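Local coordinates for hypothetical sugar ABC-transporter sugar binding protein (Arthrobacter globiformis, PDB 7BVT) that binds the cyclic tetrasaccharide cyclic alpha-maltosyl-1,6-maltose, probably as the sugar-capturing component of an ABC transporter that imports it, at residues V58-S63 / A313-W318; D117-L122 / E363-A368; A299-F302 / E308-A311; M334-D339 / S345-W350. One frame throughout, in Å; residues are numbered along the deposited sequence.

Interaction 1: residues V58-S63 / A313-W318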
loop_
_atom_site.group_PDB
_atom_site.type_symbol
_atom_site.label_atom_id
_atom_site.label_comp_id
_atom_site.label_asym_id
_atom_site.label_seq_id
_atom_site.Cartn_x
_atom_site.Cartn_y
_atom_site.Cartn_z
ATOM N N VAL A 58 -25.414 18.920 5.325
ATOM C CA VAL A 58 -24.608 17.911 6.056
ATOM C C VAL A 58 -23.590 18.655 6.903
ATOM O O VAL A 58 -22.958 19.591 6.388
ATOM C CB VAL A 58 -23.930 16.952 5.068
ATOM C CG1 VAL A 58 -23.129 15.874 5.775
ATOM C CG2 VAL A 58 -24.931 16.338 4.128
ATOM N N ARG A 59 -23.374 18.189 8.139
ATOM C CA ARG A 59 -22.269 18.661 8.997
ATOM C C ARG A 59 -21.444 17.433 9.389
ATOM O O ARG A 59 -22.021 16.491 10.003
ATOM C CB ARG A 59 -22.765 19.389 10.250
ATOM C CG ARG A 59 -21.676 19.672 11.275
ATOM C CD ARG A 59 -22.051 20.720 12.329
ATOM N NE ARG A 59 -20.862 21.147 13.095
ATOM C CZ ARG A 59 -19.895 21.965 12.638
ATOM N NH1 ARG A 59 -19.954 22.477 11.415
ATOM N NH2 ARG A 59 -18.866 22.275 13.409
ATOM N N ILE A 60 -20.166 17.471 9.007
ATOM C CA ILE A 60 -19.186 16.395 9.286
ATOM C C ILE A 60 -18.513 16.726 10.616
ATOM O O ILE A 60 -18.005 17.866 10.766
ATOM C CB ILE A 60 -18.133 16.274 8.169
ATOM C CG1 ILE A 60 -18.755 15.824 6.834
ATOM C CG2 ILE A 60 -16.997 15.353 8.645
ATOM C CD1 ILE A 60 -19.249 14.394 6.812
ATOM N N SER A 61 -18.516 15.758 11.509
ATOM C CA SER A 61 -17.766 15.777 12.779
ATOM C C SER A 61 -16.733 14.671 12.704
ATOM O O SER A 61 -17.113 13.531 12.835
ATOM C CB SER A 61 -18.642 15.599 13.985
ATOM O OG SER A 61 -19.508 16.703 14.081
ATOM N N ALA A 62 -15.486 15.069 12.576
ATOM C CA ALA A 62 -14.358 14.138 12.421
ATOM C C ALA A 62 -13.702 13.971 13.778
ATOM O O ALA A 62 -13.549 15.022 14.452
ATOM C CB ALA A 62 -13.427 14.691 11.403
ATOM N N SER A 63 -13.307 12.752 14.115
ATOM C CA SER A 63 -12.491 12.413 15.319
ATOM C C SER A 63 -11.328 11.499 14.942
ATOM O O SER A 63 -11.512 10.529 14.160
ATOM C CB SER A 63 -13.323 11.808 16.374
ATOM O OG SER A 63 -14.409 12.671 16.696
ATOM N N ALA A 313 -22.298 9.759 2.055
ATOM C CA ALA A 313 -21.739 9.594 0.696
ATOM C C ALA A 313 -21.616 10.959 -0.003
ATOM O O ALA A 313 -20.770 11.129 -0.874
ATOM C CB ALA A 313 -22.607 8.627 -0.106
ATOM N N ASP A 314 -22.390 11.968 0.388
ATOM C CA ASP A 314 -22.293 13.320 -0.204
ATOM C C ASP A 314 -20.917 13.905 0.152
ATOM O O ASP A 314 -20.269 14.483 -0.728
ATOM C CB ASP A 314 -23.403 14.272 0.247
ATOM C CG ASP A 314 -23.357 15.601 -0.467
ATOM O OD1 ASP A 314 -23.767 15.625 -1.658
ATOM O OD2 ASP A 314 -22.869 16.612 0.139
ATOM N N PHE A 315 -20.506 13.754 1.395
ATOM C CA PHE A 315 -19.165 14.214 1.822
ATOM C C PHE A 315 -18.066 13.441 1.062
ATOM O O PHE A 315 -17.150 14.076 0.496
ATOM C CB PHE A 315 -18.980 14.082 3.321
ATOM C CG PHE A 315 -17.563 14.329 3.738
ATOM C CD1 PHE A 315 -16.973 15.571 3.549
ATOM C CD2 PHE A 315 -16.806 13.286 4.225
ATOM C CE1 PHE A 315 -15.650 15.764 3.867
ATOM C CE2 PHE A 315 -15.480 13.489 4.554
ATOM C CZ PHE A 315 -14.911 14.738 4.400
ATOM N N LEU A 316 -18.207 12.124 0.973
ATOM C CA LEU A 316 -17.168 11.312 0.279
ATOM C C LEU A 316 -17.152 11.706 -1.202
ATOM O O LEU A 316 -16.075 11.802 -1.788
ATOM C CB LEU A 316 -17.463 9.822 0.491
ATOM C CG LEU A 316 -17.288 9.259 1.889
ATOM C CD1 LEU A 316 -17.524 7.763 1.913
ATOM C CD2 LEU A 316 -15.943 9.580 2.486
ATOM N N SER A 317 -18.319 11.956 -1.813
ATOM C CA SER A 317 -18.378 12.369 -3.245
ATOM C C SER A 317 -17.597 13.679 -3.408
ATOM O O SER A 317 -16.812 13.814 -4.329
ATOM C CB SER A 317 -19.815 12.526 -3.722
ATOM O OG SER A 317 -20.530 11.284 -3.628
ATOM N N TRP A 318 -17.804 14.619 -2.490
ATOM C CA TRP A 318 -17.096 15.925 -2.589
ATOM C C TRP A 318 -15.590 15.712 -2.417
ATOM O O TRP A 318 -14.791 16.288 -3.179
ATOM C CB TRP A 318 -17.705 16.896 -1.563
ATOM C CG TRP A 318 -16.969 18.190 -1.523
ATOM C CD1 TRP A 318 -17.219 19.302 -2.278
ATOM C CD2 TRP A 318 -15.877 18.524 -0.639
ATOM N NE1 TRP A 318 -16.300 20.285 -1.982
ATOM C CE2 TRP A 318 -15.516 19.856 -0.950
ATOM C CE3 TRP A 318 -15.164 17.858 0.377
ATOM C CZ2 TRP A 318 -14.428 20.483 -0.364
ATOM C CZ3 TRP A 318 -14.133 18.514 1.014
ATOM C CH2 TRP A 318 -13.810 19.827 0.686
#
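Ile60 and Phe315 make a CH-pi and apolar contact in which a buried strand residue lies on an aromatic ring from a covering helix. The strand, 58-64, runs parallel to strand 28-34 in the sheet of the lobe that holds the N terminus; the helix, 306-319, packs against one face of that sheet in the alpha/beta manner of solute-binding proteins. The two side chains meet at roughly a right angle. Ile60 CG1 sits over one face of the Phe315 ring, 4.0 Å from its centroid and 25° off the normal, displaced toward the rim rather than centred. Its CD1 lies nearer the root of the ring, 3.5 Å from Phe315 CG. This spread comes from a bend at chi2 (-69°), which lays the ethyl arm across the base of the ring. Phe315 reaches the strand because its CG stands anti to the backbone N (chi1 171°). Tyr51, from helix 38-53, meets the Phe315 ring edge-to-face and touches Ile60 as well. At the border of the contact, Val58 CG2 comes within 4.5 Å of Asp314 OD2; this carboxylate oxygen accepts a hydrogen bond from Tyr51 OH. Inside the helix, Ser317 OG donates to Ala313 O at 2.8 Å, and Ser317 N bonds to the same oxygen from the opposite face of the carbonyl plane. A branched aliphatic residue suits the strand and a flat ring suits the helix, since the interface depends on close shape fit between apolar surfaces, while the carboxylate stays at the margin with a phenol for its partner.

Interaction 2: residues D117-L122 / E363-A368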
loop_
_atom_site.group_PDB
_atom_site.type_symbol
_atom_site.label_atom_id
_atom_site.label_comp_id
_atom_site.label_asym_id
_atom_site.label_seq_id
_atom_site.Cartn_x
_atom_site.Cartn_y
_atom_site.Cartn_z
ATOM N N ASP A 117 -13.415 6.509 -12.289
ATOM C CA ASP A 117 -12.106 7.194 -12.374
ATOM C C ASP A 117 -11.199 6.655 -11.275
ATOM O O ASP A 117 -9.980 6.546 -11.505
ATOM C CB ASP A 117 -12.305 8.690 -12.228
ATOM C CG ASP A 117 -11.083 9.567 -12.509
ATOM O OD1 ASP A 117 -10.090 9.091 -13.082
ATOM O OD2 ASP A 117 -11.155 10.743 -12.114
ATOM N N VAL A 118 -11.775 6.376 -10.096
ATOM C CA VAL A 118 -10.966 5.806 -9.002
ATOM C C VAL A 118 -10.196 4.602 -9.546
ATOM O O VAL A 118 -10.754 3.797 -10.300
ATOM C CB VAL A 118 -11.837 5.436 -7.786
ATOM C CG1 VAL A 118 -11.023 4.718 -6.723
ATOM C CG2 VAL A 118 -12.475 6.657 -7.190
ATOM N N ASN A 119 -8.973 4.443 -9.096
ATOM C CA ASN A 119 -8.105 3.290 -9.411
ATOM C C ASN A 119 -8.885 1.968 -9.339
ATOM O O ASN A 119 -9.485 1.629 -8.310
ATOM C CB ASN A 119 -6.927 3.304 -8.437
ATOM C CG ASN A 119 -6.033 2.105 -8.664
ATOM O OD1 ASN A 119 -6.371 1.024 -8.124
ATOM N ND2 ASN A 119 -4.955 2.339 -9.388
ATOM N N ASP A 120 -8.831 1.163 -10.407
ATOM C CA ASP A 120 -9.681 -0.040 -10.499
ATOM C C ASP A 120 -9.279 -1.098 -9.461
ATOM O O ASP A 120 -10.151 -1.846 -9.005
ATOM C CB ASP A 120 -9.552 -0.626 -11.915
ATOM C CG ASP A 120 -10.158 0.208 -13.044
ATOM O OD1 ASP A 120 -10.845 1.189 -12.799
ATOM O OD2 ASP A 120 -9.940 -0.216 -14.207
ATOM N N ALA A 121 -8.004 -1.255 -9.186
ATOM C CA ALA A 121 -7.551 -2.263 -8.223
ATOM C C ALA A 121 -8.215 -1.921 -6.881
ATOM O O ALA A 121 -8.617 -2.842 -6.170
ATOM C CB ALA A 121 -6.059 -2.314 -8.123
ATOM N N LEU A 122 -8.314 -0.634 -6.555
ATOM C CA LEU A 122 -8.918 -0.207 -5.260
ATOM C C LEU A 122 -10.441 -0.307 -5.234
ATOM O O LEU A 122 -10.995 -0.672 -4.163
ATOM C CB LEU A 122 -8.429 1.188 -4.876
ATOM C CG LEU A 122 -6.925 1.243 -4.626
ATOM C CD1 LEU A 122 -6.432 2.652 -4.558
ATOM C CD2 LEU A 122 -6.555 0.464 -3.371
ATOM N N GLU A 363 3.517 7.254 -11.403
ATOM C CA GLU A 363 3.432 6.522 -12.682
ATOM C C GLU A 363 3.110 5.054 -12.374
ATOM O O GLU A 363 2.370 4.444 -13.128
ATOM C CB GLU A 363 4.748 6.736 -13.439
ATOM C CG GLU A 363 4.851 8.172 -13.941
ATOM C CD GLU A 363 6.084 8.445 -14.788
ATOM O OE1 GLU A 363 6.011 9.312 -15.638
ATOM O OE2 GLU A 363 7.106 7.790 -14.565
ATOM N N GLN A 364 3.514 4.565 -11.205
ATOM C CA GLN A 364 3.282 3.136 -10.873
ATOM C C GLN A 364 1.806 2.910 -10.561
ATOM O O GLN A 364 1.435 1.739 -10.433
ATOM C CB GLN A 364 4.087 2.689 -9.652
ATOM C CG GLN A 364 5.557 2.472 -10.005
ATOM C CD GLN A 364 6.335 1.821 -8.876
ATOM O OE1 GLN A 364 7.165 0.932 -9.141
ATOM N NE2 GLN A 364 6.105 2.230 -7.616
ATOM N N MET A 365 0.978 3.960 -10.351
ATOM C CA MET A 365 -0.441 3.711 -9.981
ATOM C C MET A 365 -1.094 2.864 -11.079
ATOM O O MET A 365 -1.906 2.025 -10.737
ATOM C CB MET A 365 -1.197 5.018 -9.750
ATOM C CG MET A 365 -0.790 5.702 -8.461
ATOM S SD MET A 365 -1.151 4.788 -6.986
ATOM C CE MET A 365 -2.948 4.769 -7.043
ATOM N N ALA A 366 -0.640 2.970 -12.324
ATOM C CA ALA A 366 -1.180 2.228 -13.469
ATOM C C ALA A 366 -0.893 0.732 -13.358
ATOM O O ALA A 366 -1.689 -0.056 -13.895
ATOM C CB ALA A 366 -0.575 2.812 -14.733
ATOM N N ASP A 367 0.194 0.344 -12.705
ATOM C CA ASP A 367 0.628 -1.071 -12.626
ATOM C C ASP A 367 0.428 -1.657 -11.222
ATOM O O ASP A 367 0.959 -2.727 -10.961
ATOM C CB ASP A 367 2.082 -1.149 -13.072
ATOM C CG ASP A 367 2.296 -0.665 -14.504
ATOM O OD1 ASP A 367 1.526 -1.094 -15.388
ATOM O OD2 ASP A 367 3.239 0.078 -14.722
ATOM N N ALA A 368 -0.228 -0.940 -10.334
ATOM C CA ALA A 368 -0.241 -1.315 -8.915
ATOM C C ALA A 368 -1.375 -2.315 -8.697
ATOM O O ALA A 368 -2.515 -2.201 -9.317
ATOM C CB ALA A 368 -0.430 -0.119 -8.029
HETATM O O HOH W 1 -3.744 -0.133 -10.471
#
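The carboxamide of Asn119 has Met365 CE over one face, at its nitrogen end, 3.9 Å from Asn119 ND2; Met365 O lies close to the amide plane, off ND2, and Leu122 N meets OD1 in the carbonyl plane. Asn119 is the N-cap of helix 120-125, and the contact ties the start of that helix to the loop between helix 359-363 and strand 368-369, with the Met365 side chain about 11 Å from a bound glucose unit. OD1 accepts from Leu122 N at 3.0 Å, which fixes the rotation of the amide and turns ND2 to the loop. There ND2 makes a weak, bent bond to Met365 O (3.3 Å, N-H...O angle 123°). Met365 is folded at both chi2 and chi3, which swings its methyl back to the amide. Asparagine fits because one short side chain offers an acceptor to the helix end and a donor to a backbone carbonyl. A water reinforces the weak bond: it accepts from Asn119 ND2 at 3.0 Å and donates to Met365 O at 2.8 Å, spending its second proton on Ala368 O. Ala121, small enough for close approach to the loop backbone, places its CB 3.7 Å from Ala368 O.

Interaction 3: residues A299-F302 / E308-A311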
loop_
_atom_site.group_PDB
_atom_site.type_symbol
_atom_site.label_atom_id
_atom_site.label_comp_id
_atom_site.label_asym_id
_atom_site.label_seq_id
_atom_site.Cartn_x
_atom_site.Cartn_y
_atom_site.Cartn_z
ATOM N N ALA A 299 -12.459 4.708 2.743
ATOM C CA ALA A 299 -13.620 5.187 3.524
ATOM C C ALA A 299 -14.724 4.156 3.374
ATOM O O ALA A 299 -14.916 3.657 2.262
ATOM C CB ALA A 299 -14.036 6.565 3.060
ATOM N N MET A 300 -15.463 3.943 4.426
ATOM C CA MET A 300 -16.584 2.977 4.559
ATOM C C MET A 300 -17.749 3.701 5.254
ATOM O O MET A 300 -17.476 4.452 6.204
ATOM C CB MET A 300 -16.143 1.793 5.405
ATOM C CG MET A 300 -15.078 0.960 4.704
ATOM S SD MET A 300 -14.112 0.057 5.897
ATOM C CE MET A 300 -12.854 1.291 6.273
ATOM N N VAL A 301 -18.965 3.495 4.781
ATOM C CA VAL A 301 -20.201 4.086 5.393
ATOM C C VAL A 301 -20.959 2.970 6.078
ATOM O O VAL A 301 -21.318 1.989 5.412
ATOM C CB VAL A 301 -21.058 4.801 4.353
ATOM C CG1 VAL A 301 -22.411 5.221 4.925
ATOM C CG2 VAL A 301 -20.333 5.937 3.685
ATOM N N PHE A 302 -21.163 3.048 7.385
ATOM C CA PHE A 302 -21.968 2.052 8.108
ATOM C C PHE A 302 -23.457 2.333 7.809
ATOM O O PHE A 302 -23.887 3.499 7.877
ATOM C CB PHE A 302 -21.714 2.085 9.619
ATOM C CG PHE A 302 -20.412 1.457 10.015
ATOM C CD1 PHE A 302 -20.275 0.079 10.016
ATOM C CD2 PHE A 302 -19.306 2.240 10.293
ATOM C CE1 PHE A 302 -19.070 -0.499 10.370
ATOM C CE2 PHE A 302 -18.092 1.651 10.627
ATOM C CZ PHE A 302 -17.987 0.289 10.643
ATOM N N GLU A 308 -29.426 9.025 5.708
ATOM C CA GLU A 308 -28.144 9.163 6.436
ATOM C C GLU A 308 -27.023 8.575 5.562
ATOM O O GLU A 308 -26.017 9.249 5.450
ATOM C CB GLU A 308 -28.179 8.559 7.831
ATOM C CG GLU A 308 -29.108 9.269 8.783
ATOM C CD GLU A 308 -29.473 8.381 9.963
ATOM O OE1 GLU A 308 -30.077 7.315 9.735
ATOM O OE2 GLU A 308 -29.087 8.720 11.096
ATOM N N ASP A 309 -27.184 7.408 4.923
ATOM C CA ASP A 309 -26.130 6.871 4.016
ATOM C C ASP A 309 -25.843 7.908 2.921
ATOM O O ASP A 309 -24.656 8.151 2.578
ATOM C CB ASP A 309 -26.545 5.574 3.339
ATOM C CG ASP A 309 -26.792 4.457 4.296
ATOM O OD1 ASP A 309 -26.533 4.662 5.480
ATOM O OD2 ASP A 309 -27.287 3.409 3.823
ATOM N N ASP A 310 -26.884 8.509 2.350
ATOM C CA ASP A 310 -26.677 9.502 1.263
ATOM C C ASP A 310 -25.987 10.763 1.817
ATOM O O ASP A 310 -25.191 11.324 1.076
ATOM C CB ASP A 310 -27.986 9.841 0.547
ATOM C CG ASP A 310 -28.531 8.746 -0.361
ATOM O OD1 ASP A 310 -27.768 7.801 -0.748
ATOM O OD2 ASP A 310 -29.731 8.823 -0.643
ATOM N N ALA A 311 -26.202 11.176 3.056
ATOM C CA ALA A 311 -25.492 12.347 3.653
ATOM C C ALA A 311 -23.984 12.051 3.734
ATOM O O ALA A 311 -23.129 12.896 3.346
ATOM C CB ALA A 311 -26.036 12.670 5.025
HETATM O O HOH W 2 -25.009 6.030 7.401
#
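Val301 and Asp309 join the end of strand 292-301 to the first turn of helix 306-319, across the short connection that leads from one into the other. The apolar part is modest. Val301 CG1 stands 4.2 Å from Asp309 CA, brought to the helix backbone by a chi1 of 171° that sets this methyl anti to the backbone N. The same valine also touches Ala312 and Leu316 further along the helix, so a compact branched side chain serves well here, filling the angle between strand and helix. The polar part passes through a water. Phe302 O and Asp309 OD1 are 3.8 Å apart, and since both are acceptors they need a donor between them; the water lies 2.8 Å from Phe302 O and 2.8 Å from Asp309 OD1. It has more acceptors nearby than protons to give, so it cannot donate to all of them at once. Asp309 OD1 additionally accepts from Asn304 N, in the connection itself, while OD2 has a long, weak ion pair with Arg109, an arginine whose firmer salt bridge is to Asp310. Aspartate, short and doubly accepting, can thus serve the turn and the water together, with the arginine a weak, distant third. A carboxylate can be buried here because Asn304 N and a water meet OD1, with Arg109 only distantly paired to OD2, and its place in the first turn of the helix would probably favour the charged form.

Interaction 4: residues M334-D339 / S345-W350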
loop_
_atom_site.group_PDB
_atom_site.type_symbol
_atom_site.label_atom_id
_atom_site.label_comp_id
_atom_site.label_asym_id
_atom_site.label_seq_id
_atom_site.Cartn_x
_atom_site.Cartn_y
_atom_site.Cartn_z
ATOM N N MET A 334 0.459 12.098 -0.324
ATOM C CA MET A 334 -0.196 10.811 -0.666
ATOM C C MET A 334 -0.526 10.824 -2.143
ATOM O O MET A 334 -0.644 11.865 -2.768
ATOM C CB MET A 334 -1.413 10.513 0.223
ATOM C CG MET A 334 -0.967 10.448 1.650
ATOM S SD MET A 334 -2.059 9.739 2.872
ATOM C CE MET A 334 -3.158 11.131 2.929
ATOM N N LEU A 335 -0.571 9.638 -2.752
ATOM C CA LEU A 335 -0.826 9.561 -4.193
ATOM C C LEU A 335 -2.324 9.701 -4.447
ATOM O O LEU A 335 -3.129 9.235 -3.640
ATOM C CB LEU A 335 -0.326 8.214 -4.729
ATOM C CG LEU A 335 1.119 7.893 -4.408
ATOM C CD1 LEU A 335 1.512 6.553 -4.965
ATOM C CD2 LEU A 335 2.055 8.957 -4.969
ATOM N N PRO A 336 -2.723 10.307 -5.579
ATOM C CA PRO A 336 -4.127 10.533 -5.835
ATOM C C PRO A 336 -4.810 9.199 -6.113
ATOM O O PRO A 336 -4.236 8.321 -6.756
ATOM C CB PRO A 336 -4.221 11.418 -7.065
ATOM C CG PRO A 336 -2.821 11.622 -7.529
ATOM C CD PRO A 336 -1.864 10.956 -6.583
ATOM N N VAL A 337 -6.050 9.089 -5.705
ATOM C CA VAL A 337 -6.814 7.832 -5.935
ATOM C C VAL A 337 -7.494 7.822 -7.317
ATOM O O VAL A 337 -7.999 6.754 -7.712
ATOM C CB VAL A 337 -7.838 7.597 -4.807
ATOM C CG1 VAL A 337 -7.136 7.516 -3.469
ATOM C CG2 VAL A 337 -8.941 8.630 -4.766
ATOM N N LEU A 338 -7.587 8.966 -7.990
ATOM C CA LEU A 338 -8.223 9.111 -9.297
ATOM C C LEU A 338 -7.175 8.906 -10.392
ATOM O O LEU A 338 -6.120 9.542 -10.339
ATOM C CB LEU A 338 -8.846 10.495 -9.400
ATOM C CG LEU A 338 -9.951 10.809 -8.412
ATOM C CD1 LEU A 338 -10.478 12.224 -8.620
ATOM C CD2 LEU A 338 -11.125 9.849 -8.564
ATOM N N ASP A 339 -7.499 8.096 -11.401
ATOM C CA ASP A 339 -6.617 7.924 -12.565
ATOM C C ASP A 339 -6.432 9.302 -13.221
ATOM O O ASP A 339 -5.300 9.640 -13.640
ATOM C CB ASP A 339 -7.182 6.907 -13.562
ATOM C CG ASP A 339 -7.170 5.415 -13.227
ATOM O OD1 ASP A 339 -6.717 5.061 -12.189
ATOM O OD2 ASP A 339 -7.732 4.627 -14.038
ATOM N N SER A 345 -1.939 16.649 -16.420
ATOM C CA SER A 345 -0.871 17.676 -16.582
ATOM C C SER A 345 -0.743 18.542 -15.331
ATOM O O SER A 345 0.374 18.732 -14.867
ATOM C CB SER A 345 -1.158 18.536 -17.793
ATOM O OG SER A 345 -0.972 17.752 -18.949
ATOM N N ALA A 346 -1.843 19.052 -14.801
ATOM C CA ALA A 346 -1.824 19.892 -13.587
ATOM C C ALA A 346 -0.958 19.201 -12.545
ATOM O O ALA A 346 0.053 19.805 -12.129
ATOM C CB ALA A 346 -3.204 20.131 -13.052
ATOM N N TYR A 347 -1.354 17.988 -12.131
ATOM C CA TYR A 347 -0.762 17.314 -10.942
ATOM C C TYR A 347 0.670 16.950 -11.293
ATOM O O TYR A 347 1.529 17.169 -10.429
ATOM C CB TYR A 347 -1.578 16.081 -10.527
ATOM C CG TYR A 347 -0.971 15.268 -9.425
ATOM C CD1 TYR A 347 -0.921 15.739 -8.131
ATOM C CD2 TYR A 347 -0.403 14.018 -9.690
ATOM C CE1 TYR A 347 -0.306 15.035 -7.112
ATOM C CE2 TYR A 347 0.186 13.282 -8.682
ATOM C CZ TYR A 347 0.221 13.779 -7.390
ATOM O OH TYR A 347 0.840 13.063 -6.433
ATOM N N LEU A 348 0.903 16.391 -12.467
ATOM C CA LEU A 348 2.242 15.930 -12.909
ATOM C C LEU A 348 3.218 17.108 -12.949
ATOM O O LEU A 348 4.375 16.909 -12.560
ATOM C CB LEU A 348 2.143 15.196 -14.245
ATOM C CG LEU A 348 1.467 13.827 -14.132
ATOM C CD1 LEU A 348 1.128 13.266 -15.491
ATOM C CD2 LEU A 348 2.315 12.858 -13.335
ATOM N N GLU A 349 2.757 18.295 -13.348
ATOM C CA GLU A 349 3.649 19.481 -13.500
ATOM C C GLU A 349 4.097 19.930 -12.121
ATOM O O GLU A 349 5.287 20.195 -11.878
ATOM C CB GLU A 349 2.913 20.611 -14.214
ATOM C CG GLU A 349 2.889 20.410 -15.714
ATOM C CD GLU A 349 2.439 21.643 -16.475
ATOM O OE1 GLU A 349 2.644 22.762 -15.935
ATOM O OE2 GLU A 349 1.877 21.474 -17.591
ATOM N N TRP A 350 3.143 19.952 -11.234
ATOM C CA TRP A 350 3.363 20.194 -9.798
ATOM C C TRP A 350 4.340 19.177 -9.202
ATOM O O TRP A 350 5.229 19.527 -8.370
ATOM C CB TRP A 350 2.022 20.115 -9.117
ATOM C CG TRP A 350 2.217 20.581 -7.735
ATOM C CD1 TRP A 350 2.278 21.887 -7.334
ATOM C CD2 TRP A 350 2.544 19.762 -6.610
ATOM N NE1 TRP A 350 2.548 21.926 -5.996
ATOM C CE2 TRP A 350 2.735 20.643 -5.531
ATOM C CE3 TRP A 350 2.684 18.377 -6.408
ATOM C CZ2 TRP A 350 3.000 20.174 -4.250
ATOM C CZ3 TRP A 350 3.000 17.920 -5.145
ATOM C CH2 TRP A 350 3.152 18.810 -4.087
HETATM O O HOH W 3 0.985 13.939 -3.948
#
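Pro336 and Tyr347 approach each other from opposite directions, the proline ring riding over one face of the phenol ring. Pro336 CG lies 3.9 Å from the ring centroid and 23° off the normal, a CH-pi contact shifted to the outer half of the ring: its closest ring atom is Tyr347 CE2 at 3.6 Å. Pro336 CD goes further out still, 3.4 Å from Tyr347 OH. The phenol gets there by extending straight from its helix, with CG anti to the backbone N (chi1 174°), and Tyr347 alone makes the contact from 345-350. Proline is apt opposite it, because its rigid ring presents CG and CD hydrogens in a fixed place, those of CD somewhat polarised by the adjacent nitrogen. Residues 334-336 have polyproline-like backbone angles and belong to the loop that follows helix 322-332 and leads to helix 339-342, whose N-cap position is held by Leu338; the partner helix, 345-354, comes shortly after, so the contact packs helix 345-354 against the loop that precedes helix 339-342. Pro336 also touches Val325 and Ser329 of helix 322-332, and Val362 of helix 359-363 also packs on Tyr347. At the edge of the phenol, in the plane of the ring, a water stands 2.6 Å from Tyr347 OH. It donates to Met334 O at 2.9 Å, bridging a hydroxyl and a carbonyl oxygen that are themselves 4.1 Å apart.

How the interactions relate
Following the chain from the N terminus, interaction 1 opens at 58-63 and interaction 2 at 117-122, inside it. Interaction 3 is the first to close, between 299-302 and 308-311, a local loop nested inside both long ones. Interaction 1 closes next, at 313-318 on the same helix, so interactions 1 and 3 touch through Leu316, Ala299 and Val301 and fasten helix 306-319 to the sheet. Interaction 4 follows in series, within the loop that interaction 2 finally closes at 363-368. Interactions 1 and 2 cross because interaction 1 closes before interaction 2. Interaction 2 also abuts interaction 4: Asn119 N with Val337 O and Asp117 O with Asp339 N form probable hydrogen bonds, linking the two loops.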